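Local coordinates for SalCYP truncation (Salinispora tropica, PDB 7ABB), which belongs to the cytochrome P450 family and holds a heme c group within a largely helical fold, at residues A110-A115 against I352-E357; Y138-L143 against A235-T240; L145-P150 against S227-L232; T240-A245 against N380-R385. All coordinates share one frame; numbering follows the deposited sequence.

Contact 1: A110-A115 against I352-E357; sequences AIRANA and ILTAWE
With CG anti to the backbone N and a bend at chi3, Arg112 reaches Glu357, whose own CG lies anti to the carbonyl carbon and whose chain runs extended from there. Both terminal guanidinium nitrogens close on a single oxygen, in an end-on salt bridge: NH1 of Arg112 lies 2.9 Å and NH2 of the same group 3.1 Å from Glu357 OE1. This oxygen sits in the guanidinium plane, yet the carboxylate is turned 37° against it, with the result that NH1 meets OE1 from above the carboxylate plane and NH2 from its syn side. Serving two donors at once, OE1 leaves neither bond straight, the N-H...O angles being 151° at NH1 and 144° at NH2. Helices 108-120 and 345-362, which carry the two groups, belong to the four-helix bundle at the core of the P450 fold. Beneath the salt bridge, Thr354 presents its methyl: CG2 covers one face of the guanidinium, offset toward the rim, and lies 3.5 Å from Arg112 CA. The same CG2 meets Ile111 CG2 at 3.8 Å, while Thr354 OG1 is turned back to its own helix and bonds Ala350 O. Further along, small residues let the backbones come close, with Ala115 CB 4.2 Å from Ala355 CA. Glu358, the next residue of helix 345-362, gives Arg112 NH1 a second carboxylate partner.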
# COMPACT_ATOMS: atom_id res chain seq x y z
N ALA A 110 -0.76 -20.28 -5.15
CA ALA A 110 -1.78 -20.14 -4.11
C ALA A 110 -2.59 -18.86 -4.29
O ALA A 110 -3.82 -18.87 -4.16
CB ALA A 110 -1.11 -20.18 -2.73
N ILE A 111 -1.92 -17.75 -4.60
CA ILE A 111 -2.62 -16.49 -4.86
C ILE A 111 -3.59 -16.66 -6.01
O ILE A 111 -4.75 -16.22 -5.95
CB ILE A 111 -1.60 -15.39 -5.17
CG1 ILE A 111 -0.71 -15.09 -3.96
CG2 ILE A 111 -2.33 -14.13 -5.65
CD1 ILE A 111 0.44 -14.19 -4.32
N ARG A 112 -3.13 -17.31 -7.08
CA ARG A 112 -3.96 -17.50 -8.27
C ARG A 112 -5.18 -18.36 -7.97
O ARG A 112 -6.29 -18.05 -8.41
CB ARG A 112 -3.11 -18.11 -9.38
CG ARG A 112 -3.83 -18.12 -10.73
CD ARG A 112 -3.00 -18.69 -11.87
NE ARG A 112 -1.79 -17.91 -12.04
CZ ARG A 112 -1.73 -16.68 -12.54
NH1 ARG A 112 -2.81 -16.03 -12.98
NH2 ARG A 112 -0.55 -16.07 -12.60
N ALA A 113 -4.98 -19.47 -7.25
CA ALA A 113 -6.10 -20.34 -6.93
C ALA A 113 -7.11 -19.64 -6.04
O ALA A 113 -8.33 -19.86 -6.17
CB ALA A 113 -5.60 -21.62 -6.26
N ASN A 114 -6.61 -18.79 -5.13
CA ASN A 114 -7.45 -17.95 -4.29
C ASN A 114 -8.31 -17.00 -5.14
O ASN A 114 -9.54 -17.01 -5.03
CB ASN A 114 -6.51 -17.21 -3.32
CG ASN A 114 -7.17 -16.19 -2.42
OD1 ASN A 114 -8.39 -16.07 -2.32
ND2 ASN A 114 -6.32 -15.42 -1.76
N ALA A 115 -7.68 -16.23 -6.03
CA ALA A 115 -8.44 -15.34 -6.90
C ALA A 115 -9.48 -16.12 -7.68
O ALA A 115 -10.65 -15.71 -7.76
CB ALA A 115 -7.52 -14.64 -7.87
N ILE A 352 -1.88 -8.02 -7.28
CA ILE A 352 -2.66 -7.19 -8.19
C ILE A 352 -2.70 -7.82 -9.57
O ILE A 352 -3.77 -8.00 -10.16
CB ILE A 352 -2.07 -5.76 -8.24
CG1 ILE A 352 -2.26 -5.09 -6.90
CG2 ILE A 352 -2.76 -4.93 -9.32
CD1 ILE A 352 -1.37 -3.84 -6.73
N LEU A 353 -1.54 -8.16 -10.12
CA LEU A 353 -1.49 -8.74 -11.45
C LEU A 353 -2.28 -10.04 -11.51
O LEU A 353 -3.06 -10.27 -12.44
CB LEU A 353 -0.05 -8.97 -11.88
CG LEU A 353 0.12 -9.62 -13.24
CD1 LEU A 353 -0.57 -8.81 -14.33
CD2 LEU A 353 1.59 -9.79 -13.56
N THR A 354 -2.07 -10.92 -10.54
CA THR A 354 -2.74 -12.22 -10.55
C THR A 354 -4.24 -12.04 -10.47
O THR A 354 -5.00 -12.73 -11.19
CB THR A 354 -2.21 -13.07 -9.40
OG1 THR A 354 -0.80 -13.27 -9.55
CG2 THR A 354 -2.87 -14.41 -9.41
N ALA A 355 -4.71 -11.16 -9.58
CA ALA A 355 -6.16 -10.96 -9.46
C ALA A 355 -6.73 -10.45 -10.76
O ALA A 355 -7.78 -10.93 -11.21
CB ALA A 355 -6.48 -9.97 -8.35
N TRP A 356 -6.08 -9.48 -11.39
CA TRP A 356 -6.63 -8.96 -12.64
C TRP A 356 -6.55 -9.98 -13.77
O TRP A 356 -7.42 -10.00 -14.66
CB TRP A 356 -5.92 -7.66 -13.03
CG TRP A 356 -6.24 -6.48 -12.10
CD1 TRP A 356 -7.24 -6.40 -11.18
CD2 TRP A 356 -5.54 -5.23 -12.05
NE1 TRP A 356 -7.20 -5.17 -10.55
CE2 TRP A 356 -6.15 -4.45 -11.05
CE3 TRP A 356 -4.44 -4.73 -12.73
CZ2 TRP A 356 -5.70 -3.16 -10.75
CZ3 TRP A 356 -3.99 -3.46 -12.41
CH2 TRP A 356 -4.62 -2.69 -11.44
N GLU A 357 -5.52 -10.83 -13.79
CA GLU A 357 -5.46 -11.91 -14.77
C GLU A 357 -6.66 -12.84 -14.61
O GLU A 357 -7.36 -13.17 -15.59
CB GLU A 357 -4.15 -12.69 -14.60
CG GLU A 357 -2.91 -11.98 -15.13
CD GLU A 357 -1.62 -12.70 -14.78
OE1 GLU A 357 -1.62 -13.47 -13.80
OE2 GLU A 357 -0.61 -12.49 -15.48

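Contact 2: Y138-L143 against A235-T240; sequences YVLENL and AGVDST. With HEC (heme c), chain B.
The two methyls of Val139 fit neighbouring dents in the bend at 235-240. CG1 points into the turn, 3.5 Å from Gly236 O and close to Val237 CA, and also borders Thr240; CG2 rests 3.9 Å from Thr240 CG2. The reverse bump is Val237 CG2, which enters the notch between two leucines one turn apart, 3.8 Å from Leu143 CD2 and 4.0 Å from Leu140 CD1. At Gly236 the surface is bare backbone, and both end methyls of Leu143 come up to its CA. Val237 (phi -119°) breaks the run between helices 222-235 and 238-253; such a break, in an Ala-Gly-x-Asp sequence, is the familiar distortion of the long I-helix over the heme in P450s. Water 1 fills the seam there, donating to Gly236 O at 2.8 Å and, more loosely, to Val139 O at 3.3 Å. Heme c closes the far side: Leu143 CD1 touches its CBC at 3.4 Å, Ala235 CB sits against meso carbon CHD, and Ser239 CB lies by C3B. Thr240 divides its branches (chi1 -53°): CG2, anti to the backbone N, faces Val139, and OG1, anti to the carbonyl carbon, approaches heme CAB at 3.4 Å.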
# COMPACT_ATOMS: atom_id res chain seq x y z
N TYR A 138 -9.50 -11.63 -0.29
CA TYR A 138 -8.42 -12.14 -1.14
C TYR A 138 -7.06 -11.68 -0.64
O TYR A 138 -6.17 -12.50 -0.38
CB TYR A 138 -8.66 -11.64 -2.57
CG TYR A 138 -7.52 -11.77 -3.53
CD1 TYR A 138 -7.13 -13.00 -4.04
CD2 TYR A 138 -6.82 -10.64 -3.95
CE1 TYR A 138 -6.09 -13.10 -4.94
CE2 TYR A 138 -5.81 -10.74 -4.85
CZ TYR A 138 -5.46 -11.94 -5.37
OH TYR A 138 -4.44 -12.00 -6.27
N VAL A 139 -6.90 -10.38 -0.49
CA VAL A 139 -5.62 -9.82 -0.07
C VAL A 139 -5.26 -10.29 1.33
O VAL A 139 -4.09 -10.60 1.61
CB VAL A 139 -5.66 -8.28 -0.18
CG1 VAL A 139 -4.42 -7.66 0.47
CG2 VAL A 139 -5.73 -7.87 -1.64
N LEU A 140 -6.23 -10.29 2.25
CA LEU A 140 -5.92 -10.73 3.61
C LEU A 140 -5.53 -12.20 3.64
O LEU A 140 -4.61 -12.57 4.37
CB LEU A 140 -7.11 -10.46 4.52
CG LEU A 140 -6.96 -10.91 5.97
CD1 LEU A 140 -5.74 -10.29 6.64
CD2 LEU A 140 -8.24 -10.57 6.73
N GLU A 141 -6.22 -13.05 2.88
CA GLU A 141 -5.81 -14.46 2.80
C GLU A 141 -4.35 -14.55 2.35
O GLU A 141 -3.55 -15.29 2.94
CB GLU A 141 -6.72 -15.23 1.84
CG GLU A 141 -6.27 -16.68 1.61
CD GLU A 141 -7.23 -17.52 0.79
OE1 GLU A 141 -8.45 -17.21 0.76
OE2 GLU A 141 -6.74 -18.47 0.16
N ASN A 142 -4.00 -13.81 1.30
CA ASN A 142 -2.63 -13.83 0.79
C ASN A 142 -1.65 -13.34 1.85
O ASN A 142 -0.55 -13.89 1.99
CB ASN A 142 -2.51 -12.94 -0.45
CG ASN A 142 -3.35 -13.42 -1.60
OD1 ASN A 142 -3.57 -14.61 -1.79
ND2 ASN A 142 -3.83 -12.46 -2.40
N LEU A 143 -2.00 -12.28 2.59
CA LEU A 143 -1.13 -11.77 3.65
C LEU A 143 -0.89 -12.83 4.71
O LEU A 143 0.25 -13.07 5.14
CB LEU A 143 -1.74 -10.53 4.30
CG LEU A 143 -0.93 -9.85 5.40
CD1 LEU A 143 0.38 -9.34 4.87
CD2 LEU A 143 -1.71 -8.73 6.04
N ALA A 235 -0.13 -2.73 7.40
CA ALA A 235 0.43 -2.33 6.11
C ALA A 235 -0.02 -3.21 4.96
O ALA A 235 -0.03 -2.76 3.81
CB ALA A 235 1.96 -2.38 6.17
N GLY A 236 -0.39 -4.46 5.23
CA GLY A 236 -0.47 -5.45 4.18
C GLY A 236 -1.81 -5.68 3.50
O GLY A 236 -1.86 -6.59 2.68
N VAL A 237 -2.86 -4.92 3.81
CA VAL A 237 -4.17 -5.14 3.18
C VAL A 237 -4.66 -3.92 2.40
O VAL A 237 -4.87 -4.01 1.19
CB VAL A 237 -5.23 -5.54 4.22
CG1 VAL A 237 -6.54 -5.84 3.53
CG2 VAL A 237 -4.79 -6.75 5.03
N ASP A 238 -4.87 -2.79 3.07
CA ASP A 238 -5.72 -1.74 2.50
C ASP A 238 -5.11 -1.13 1.24
O ASP A 238 -5.83 -0.88 0.26
CB ASP A 238 -6.00 -0.66 3.53
CG ASP A 238 -6.84 -1.15 4.71
OD1 ASP A 238 -7.39 -2.28 4.69
OD2 ASP A 238 -6.96 -0.37 5.68
N SER A 239 -3.82 -0.84 1.24
CA SER A 239 -3.23 -0.23 0.05
C SER A 239 -3.34 -1.15 -1.15
O SER A 239 -3.58 -0.68 -2.28
CB SER A 239 -1.77 0.11 0.27
OG SER A 239 -1.63 1.28 1.03
N THR A 240 -3.12 -2.45 -0.96
CA THR A 240 -3.25 -3.41 -2.05
C THR A 240 -4.69 -3.48 -2.54
O THR A 240 -4.94 -3.43 -3.75
CB THR A 240 -2.76 -4.80 -1.61
OG1 THR A 240 -1.43 -4.69 -1.07
CG2 THR A 240 -2.70 -5.76 -2.78
FE HEC B . 4.01 -1.24 1.95
CHA HEC B . 6.32 0.63 3.68
CHB HEC B . 3.33 1.51 0.02
CHC HEC B . 1.73 -3.10 0.18
CHD HEC B . 4.42 -3.84 4.10
NA HEC B . 4.67 0.67 1.88
C1A HEC B . 5.67 1.26 2.65
C2A HEC B . 5.93 2.62 2.24
C3A HEC B . 5.09 2.84 1.21
C4A HEC B . 4.31 1.65 0.98
CMA HEC B . 4.91 4.13 0.39
CAA HEC B . 7.00 3.61 2.83
CBA HEC B . 6.49 4.43 4.01
CGA HEC B . 7.57 5.38 4.48
O1A HEC B . 7.30 6.02 5.52
O2A HEC B . 8.63 5.47 3.80
NB HEC B . 2.73 -0.86 0.44
C1B HEC B . 2.63 0.33 -0.26
C2B HEC B . 1.70 0.13 -1.32
C3B HEC B . 1.28 -1.15 -1.29
C4B HEC B . 1.90 -1.78 -0.17
CMB HEC B . 1.36 1.26 -2.31
CAB HEC B . 0.31 -1.94 -2.12
CBB HEC B . -0.09 -1.35 -3.44
NC HEC B . 3.21 -3.10 2.14
C1C HEC B . 2.36 -3.70 1.24
C2C HEC B . 2.18 -5.08 1.61
C3C HEC B . 2.93 -5.32 2.71
C4C HEC B . 3.57 -4.07 3.05
CMC HEC B . 1.30 -6.06 0.83
CAC HEC B . 3.11 -6.59 3.56
CBC HEC B . 2.76 -7.95 2.95
ND HEC B . 5.13 -1.52 3.57
C1D HEC B . 5.14 -2.71 4.31
C2D HEC B . 6.08 -2.56 5.37
C3D HEC B . 6.67 -1.20 5.28
C4D HEC B . 6.04 -0.62 4.11
CMD HEC B . 6.39 -3.62 6.43
CAD HEC B . 7.72 -0.55 6.19
CBD HEC B . 9.08 -0.82 5.59
CGD HEC B . 10.16 -0.11 6.39
O1D HEC B . 11.35 -0.45 6.23
O2D HEC B . 9.79 0.77 7.19
O HOH W 1 -1.31 -8.90 1.28

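Contact 3: L145-P150 against S227-L232; sequences LAVGWP and SLLTVL
Val147, the last residue of helix 130-147, and Trp149 just beyond it pack on Leu229 and Leu232 of helix 222-235; in P450 terms the end of the E-helix meets the first half of the I-helix. The side-chain contacts of the first shell are apolar. Val147 spreads its methyls over both leucines, CG1 lying 3.9 Å from Leu229 CD2 and CG2 4.2 Å from Leu232 CD1. Trp149 works with the six-membered part of its indole, whose CZ2 stands 4.0 Å from Leu229 CD2 as the two side chains run antiparallel alongside one another. Leu229 and Leu232 both carry CG anti to the carbonyl carbon (chi1 -70° in each), which puts CG alike in the two residues, one turn apart; chi2 near 180° does the same for CD1.

The next layer explains how the indole is placed. Gly148, the first residue to leave the helix, has a positive phi of 97° and turns the chain so that Trp149 folds back against its neighbour: Val147 CG1 lies 3.6 Å above the Trp149 ring, over its centre. Valine and indole thus form one composite surface before they meet the leucines. Outward again, His193 and Tyr189 of helix 182-199 make edge-to-face contacts with the indole, and Arg197 of that helix bonds Gly148 O. On the other partner, Leu232 also touches heme c, so this packing extends to the wall of the heme pocket. At the indole edge, CZ2 and CH2 of Trp149 each approach the backbone oxygen Leu229 O, which lies near the ring plane, at 3.6 Å.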
# COMPACT_ATOMS: atom_id res chain seq x y z
N LEU A 145 -1.05 -16.00 4.42
CA LEU A 145 -0.19 -17.06 3.90
C LEU A 145 1.27 -16.65 4.00
O LEU A 145 2.12 -17.45 4.44
CB LEU A 145 -0.55 -17.38 2.45
CG LEU A 145 0.22 -18.55 1.81
CD1 LEU A 145 0.03 -19.81 2.59
CD2 LEU A 145 -0.16 -18.76 0.35
N ALA A 146 1.56 -15.40 3.63
CA ALA A 146 2.95 -14.94 3.61
C ALA A 146 3.50 -14.82 5.02
O ALA A 146 4.65 -15.19 5.27
CB ALA A 146 3.05 -13.60 2.87
N VAL A 147 2.69 -14.30 5.94
CA VAL A 147 3.17 -14.01 7.28
C VAL A 147 3.14 -15.25 8.16
O VAL A 147 3.89 -15.31 9.13
CB VAL A 147 2.35 -12.88 7.91
CG1 VAL A 147 2.73 -12.63 9.36
CG2 VAL A 147 2.53 -11.59 7.11
N GLY A 148 2.31 -16.22 7.86
CA GLY A 148 2.21 -17.43 8.65
C GLY A 148 1.07 -17.44 9.64
O GLY A 148 1.16 -18.17 10.65
N TRP A 149 0.00 -16.68 9.40
CA TRP A 149 -1.17 -16.68 10.27
C TRP A 149 -2.16 -17.76 9.80
O TRP A 149 -2.46 -17.82 8.60
CB TRP A 149 -1.85 -15.31 10.23
CG TRP A 149 -1.10 -14.23 10.95
CD1 TRP A 149 -0.45 -14.35 12.13
CD2 TRP A 149 -0.93 -12.87 10.52
NE1 TRP A 149 0.12 -13.15 12.49
CE2 TRP A 149 -0.17 -12.23 11.52
CE3 TRP A 149 -1.35 -12.14 9.41
CZ2 TRP A 149 0.21 -10.89 11.42
CZ3 TRP A 149 -0.98 -10.80 9.31
CH2 TRP A 149 -0.22 -10.19 10.33
N PRO A 150 -2.65 -18.62 10.71
CA PRO A 150 -3.55 -19.72 10.31
C PRO A 150 -4.79 -19.22 9.57
O PRO A 150 -5.50 -18.33 10.03
CB PRO A 150 -3.94 -20.37 11.65
CG PRO A 150 -2.85 -20.02 12.59
CD PRO A 150 -2.39 -18.63 12.16
N SER A 227 5.17 -5.90 17.76
CA SER A 227 5.14 -4.70 16.93
C SER A 227 5.25 -5.04 15.45
O SER A 227 4.44 -4.59 14.62
CB SER A 227 6.27 -3.76 17.35
OG SER A 227 6.23 -2.59 16.58
N LEU A 228 6.23 -5.88 15.09
CA LEU A 228 6.41 -6.28 13.69
C LEU A 228 5.12 -6.87 13.12
O LEU A 228 4.67 -6.47 12.05
CB LEU A 228 7.55 -7.29 13.58
CG LEU A 228 7.70 -7.95 12.21
CD1 LEU A 228 8.09 -6.94 11.13
CD2 LEU A 228 8.72 -9.08 12.29
N LEU A 229 4.54 -7.83 13.83
CA LEU A 229 3.34 -8.50 13.34
C LEU A 229 2.19 -7.53 13.21
O LEU A 229 1.40 -7.62 12.26
CB LEU A 229 2.97 -9.65 14.29
CG LEU A 229 3.95 -10.83 14.23
CD1 LEU A 229 3.64 -11.86 15.33
CD2 LEU A 229 3.93 -11.50 12.86
N THR A 230 2.09 -6.57 14.13
CA THR A 230 1.06 -5.54 14.03
C THR A 230 1.26 -4.69 12.78
O THR A 230 0.31 -4.40 12.05
CB THR A 230 1.05 -4.67 15.28
OG1 THR A 230 0.87 -5.51 16.43
CG2 THR A 230 -0.07 -3.65 15.24
N VAL A 231 2.50 -4.26 12.53
CA VAL A 231 2.77 -3.44 11.35
C VAL A 231 2.46 -4.19 10.07
O VAL A 231 1.86 -3.65 9.14
CB VAL A 231 4.24 -2.96 11.37
CG1 VAL A 231 4.64 -2.39 10.03
CG2 VAL A 231 4.45 -1.95 12.47
N LEU A 232 2.83 -5.48 10.01
CA LEU A 232 2.53 -6.26 8.83
C LEU A 232 1.04 -6.32 8.58
O LEU A 232 0.60 -6.21 7.43
CB LEU A 232 3.11 -7.66 8.97
CG LEU A 232 4.63 -7.70 8.90
CD1 LEU A 232 5.14 -9.08 9.20
CD2 LEU A 232 5.14 -7.28 7.54

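Contact 4: T240-A245 against N380-R385; sequences TVNHMA and NVYDLR. With HEC (heme c), chain B.
Polar interaction centres on Tyr382 and Asn242. The phenol donates from OH to Asn242 OD1 over 2.7 Å, and OD1 lies at the ring edge, near its plane. The amide and ring planes stand 66° apart. Seen from the amide, the hydroxyl lies 38° above the carbonyl plane, at a C=O...O angle of 137°. The first torsion of Tyr382 puts CG between the backbone N and the carbonyl carbon and starts the ring toward the helix. Ser131 OG is a second partner of the hydroxyl. The other end of the same amide is tied through water 2, which accepts from Asn242 ND2 at 3.1 Å and donates to Asn380 O at 2.8 Å. One asparagine side chain is in this way linked at both ends to the 380-385 segment, directly and through solvent.

Apolar contacts flank this bond. Ala245 CB lies 4.1 Å from Tyr382 CZ, obliquely to the ring, and 3.9 Å from Leu384 CD2. That leucine methyl also reaches the helix backbone, 3.5 Å from Ala245 O. Just before Asn242, Val241 CG1 adds a looser touch on the phenol oxygen.

Ligand contact belongs to another side of the helix, where His243 CD2 comes 3.2 Å from heme CBB, again oblique to the imidazole ring. Backbone hydrogen bonds join Leu384 to Phe130, and strand 385-387 pairs antiparallel with strand 127-129. The arrangement is that of the P450 fold in which the long I-helix, one side on the heme, is backed by the loop that leads into a small two-stranded sheet near the chain's C-terminus.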
# COMPACT_ATOMS: atom_id res chain seq x y z
N THR A 240 -3.12 -2.45 -0.96
CA THR A 240 -3.25 -3.41 -2.05
C THR A 240 -4.69 -3.48 -2.54
O THR A 240 -4.94 -3.43 -3.75
CB THR A 240 -2.76 -4.80 -1.61
OG1 THR A 240 -1.43 -4.69 -1.07
CG2 THR A 240 -2.70 -5.76 -2.78
N VAL A 241 -5.64 -3.58 -1.61
CA VAL A 241 -7.06 -3.63 -1.98
C VAL A 241 -7.42 -2.39 -2.78
O VAL A 241 -8.10 -2.47 -3.81
CB VAL A 241 -7.94 -3.76 -0.73
CG1 VAL A 241 -9.43 -3.50 -1.08
CG2 VAL A 241 -7.78 -5.11 -0.10
N ASN A 242 -6.99 -1.20 -2.32
CA ASN A 242 -7.48 0.01 -2.98
C ASN A 242 -6.80 0.24 -4.32
O ASN A 242 -7.43 0.82 -5.21
CB ASN A 242 -7.36 1.21 -2.05
CG ASN A 242 -8.28 1.09 -0.85
OD1 ASN A 242 -9.18 0.23 -0.82
ND2 ASN A 242 -8.09 1.95 0.13
N HIS A 243 -5.56 -0.22 -4.49
CA HIS A 243 -4.96 -0.23 -5.83
C HIS A 243 -5.70 -1.18 -6.76
O HIS A 243 -5.94 -0.86 -7.93
CB HIS A 243 -3.47 -0.57 -5.75
CG HIS A 243 -2.59 0.63 -5.60
ND1 HIS A 243 -2.44 1.57 -6.60
CD2 HIS A 243 -1.83 1.06 -4.57
CE1 HIS A 243 -1.60 2.51 -6.19
NE2 HIS A 243 -1.21 2.22 -4.96
N MET A 244 -6.10 -2.35 -6.25
CA MET A 244 -6.88 -3.28 -7.06
C MET A 244 -8.18 -2.63 -7.49
O MET A 244 -8.60 -2.77 -8.65
CB MET A 244 -7.18 -4.56 -6.28
CG MET A 244 -6.02 -5.49 -6.14
SD MET A 244 -6.40 -6.93 -5.11
CE MET A 244 -7.74 -7.62 -6.07
N ALA A 245 -8.82 -1.93 -6.57
CA ALA A 245 -10.15 -1.37 -6.81
C ALA A 245 -10.09 -0.19 -7.76
O ALA A 245 -10.90 -0.08 -8.69
CB ALA A 245 -10.78 -0.95 -5.48
N ASN A 380 -10.64 5.14 1.88
CA ASN A 380 -11.40 5.13 3.14
C ASN A 380 -12.61 4.20 2.96
O ASN A 380 -12.43 3.05 2.54
CB ASN A 380 -11.75 6.56 3.51
CG ASN A 380 -10.51 7.41 3.75
OD1 ASN A 380 -9.50 6.90 4.22
ND2 ASN A 380 -10.59 8.68 3.41
N VAL A 381 -13.82 4.65 3.27
CA VAL A 381 -15.03 3.85 3.13
C VAL A 381 -15.67 4.14 1.77
O VAL A 381 -16.02 5.28 1.47
CB VAL A 381 -16.02 4.15 4.26
CG1 VAL A 381 -17.31 3.34 4.08
CG2 VAL A 381 -15.36 3.86 5.61
N TYR A 382 -15.81 3.10 0.97
CA TYR A 382 -16.43 3.21 -0.35
C TYR A 382 -17.08 1.87 -0.69
O TYR A 382 -16.82 0.86 -0.03
CB TYR A 382 -15.40 3.60 -1.41
CG TYR A 382 -14.32 2.56 -1.62
CD1 TYR A 382 -14.50 1.52 -2.53
CD2 TYR A 382 -13.13 2.62 -0.90
CE1 TYR A 382 -13.52 0.56 -2.73
CE2 TYR A 382 -12.14 1.67 -1.09
CZ TYR A 382 -12.34 0.64 -2.00
OH TYR A 382 -11.38 -0.32 -2.22
N ASP A 383 -17.90 1.86 -1.74
CA ASP A 383 -18.52 0.62 -2.21
C ASP A 383 -18.42 0.61 -3.73
O ASP A 383 -19.14 1.34 -4.41
CB ASP A 383 -19.97 0.52 -1.74
CG ASP A 383 -20.65 -0.77 -2.17
OD1 ASP A 383 -20.02 -1.57 -2.90
OD2 ASP A 383 -21.82 -0.99 -1.78
N LEU A 384 -17.52 -0.19 -4.26
CA LEU A 384 -17.30 -0.30 -5.69
C LEU A 384 -18.15 -1.46 -6.19
O LEU A 384 -17.81 -2.63 -5.97
CB LEU A 384 -15.83 -0.53 -6.00
CG LEU A 384 -15.52 -0.87 -7.45
CD1 LEU A 384 -15.96 0.25 -8.37
CD2 LEU A 384 -14.05 -1.15 -7.63
N ARG A 385 -19.25 -1.13 -6.86
CA ARG A 385 -20.09 -2.12 -7.53
C ARG A 385 -19.66 -2.22 -8.98
O ARG A 385 -19.53 -1.21 -9.68
CB ARG A 385 -21.57 -1.73 -7.42
CG ARG A 385 -22.54 -2.72 -8.07
CD ARG A 385 -23.99 -2.36 -7.79
NE ARG A 385 -24.96 -3.19 -8.53
CZ ARG A 385 -25.96 -2.72 -9.28
NH1 ARG A 385 -26.15 -1.40 -9.41
NH2 ARG A 385 -26.80 -3.56 -9.91
FE HEC B . 4.01 -1.24 1.95
CHA HEC B . 6.32 0.63 3.68
CHB HEC B . 3.33 1.51 0.02
CHC HEC B . 1.73 -3.10 0.18
CHD HEC B . 4.42 -3.84 4.10
NA HEC B . 4.67 0.67 1.88
C1A HEC B . 5.67 1.26 2.65
C2A HEC B . 5.93 2.62 2.24
C3A HEC B . 5.09 2.84 1.21
C4A HEC B . 4.31 1.65 0.98
CMA HEC B . 4.91 4.13 0.39
CAA HEC B . 7.00 3.61 2.83
CBA HEC B . 6.49 4.43 4.01
CGA HEC B . 7.57 5.38 4.48
O1A HEC B . 7.30 6.02 5.52
O2A HEC B . 8.63 5.47 3.80
NB HEC B . 2.73 -0.86 0.44
C1B HEC B . 2.63 0.33 -0.26
C2B HEC B . 1.70 0.13 -1.32
C3B HEC B . 1.28 -1.15 -1.29
C4B HEC B . 1.90 -1.78 -0.17
CMB HEC B . 1.36 1.26 -2.31
CAB HEC B . 0.31 -1.94 -2.12
CBB HEC B . -0.09 -1.35 -3.44
NC HEC B . 3.21 -3.10 2.14
C1C HEC B . 2.36 -3.70 1.24
C2C HEC B . 2.18 -5.08 1.61
C3C HEC B . 2.93 -5.32 2.71
C4C HEC B . 3.57 -4.07 3.05
CMC HEC B . 1.30 -6.06 0.83
CAC HEC B . 3.11 -6.59 3.56
CBC HEC B . 2.76 -7.95 2.95
ND HEC B . 5.13 -1.52 3.57
C1D HEC B . 5.14 -2.71 4.31
C2D HEC B . 6.08 -2.56 5.37
C3D HEC B . 6.67 -1.20 5.28
C4D HEC B . 6.04 -0.62 4.11
CMD HEC B . 6.39 -3.62 6.43
CAD HEC B . 7.72 -0.55 6.19
CBD HEC B . 9.08 -0.82 5.59
CGD HEC B . 10.16 -0.11 6.39
O1D HEC B . 11.35 -0.45 6.23
O2D HEC B . 9.79 0.77 7.19
O HOH W 2 -9.98 1.77 2.56

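Overall arrangement
The contacts lie within the helical core of the P450 fold, and contact 4 joins that core to the C-terminal loop. Helix 130-147 serves contacts 2 and 3, whose centres are 11 Å apart, and helix 238-253 serves contacts 2 and 4, which share Thr240 and both touch heme c. Contact 1 lies 12 Å from contact 2, centre to centre, and probable hydrogen bonds from Asn114 to Tyr138 and Asn142 join them. Along the chain, contact 3 is nested within contact 2 and contact 2 within contact 1, whereas contacts 1 and 4 interleave. Contacts 3 and 4 do not touch, their nearest atoms being about 9 Å apart. Early and late helices thus close around helix 238-253, which packs against heme c.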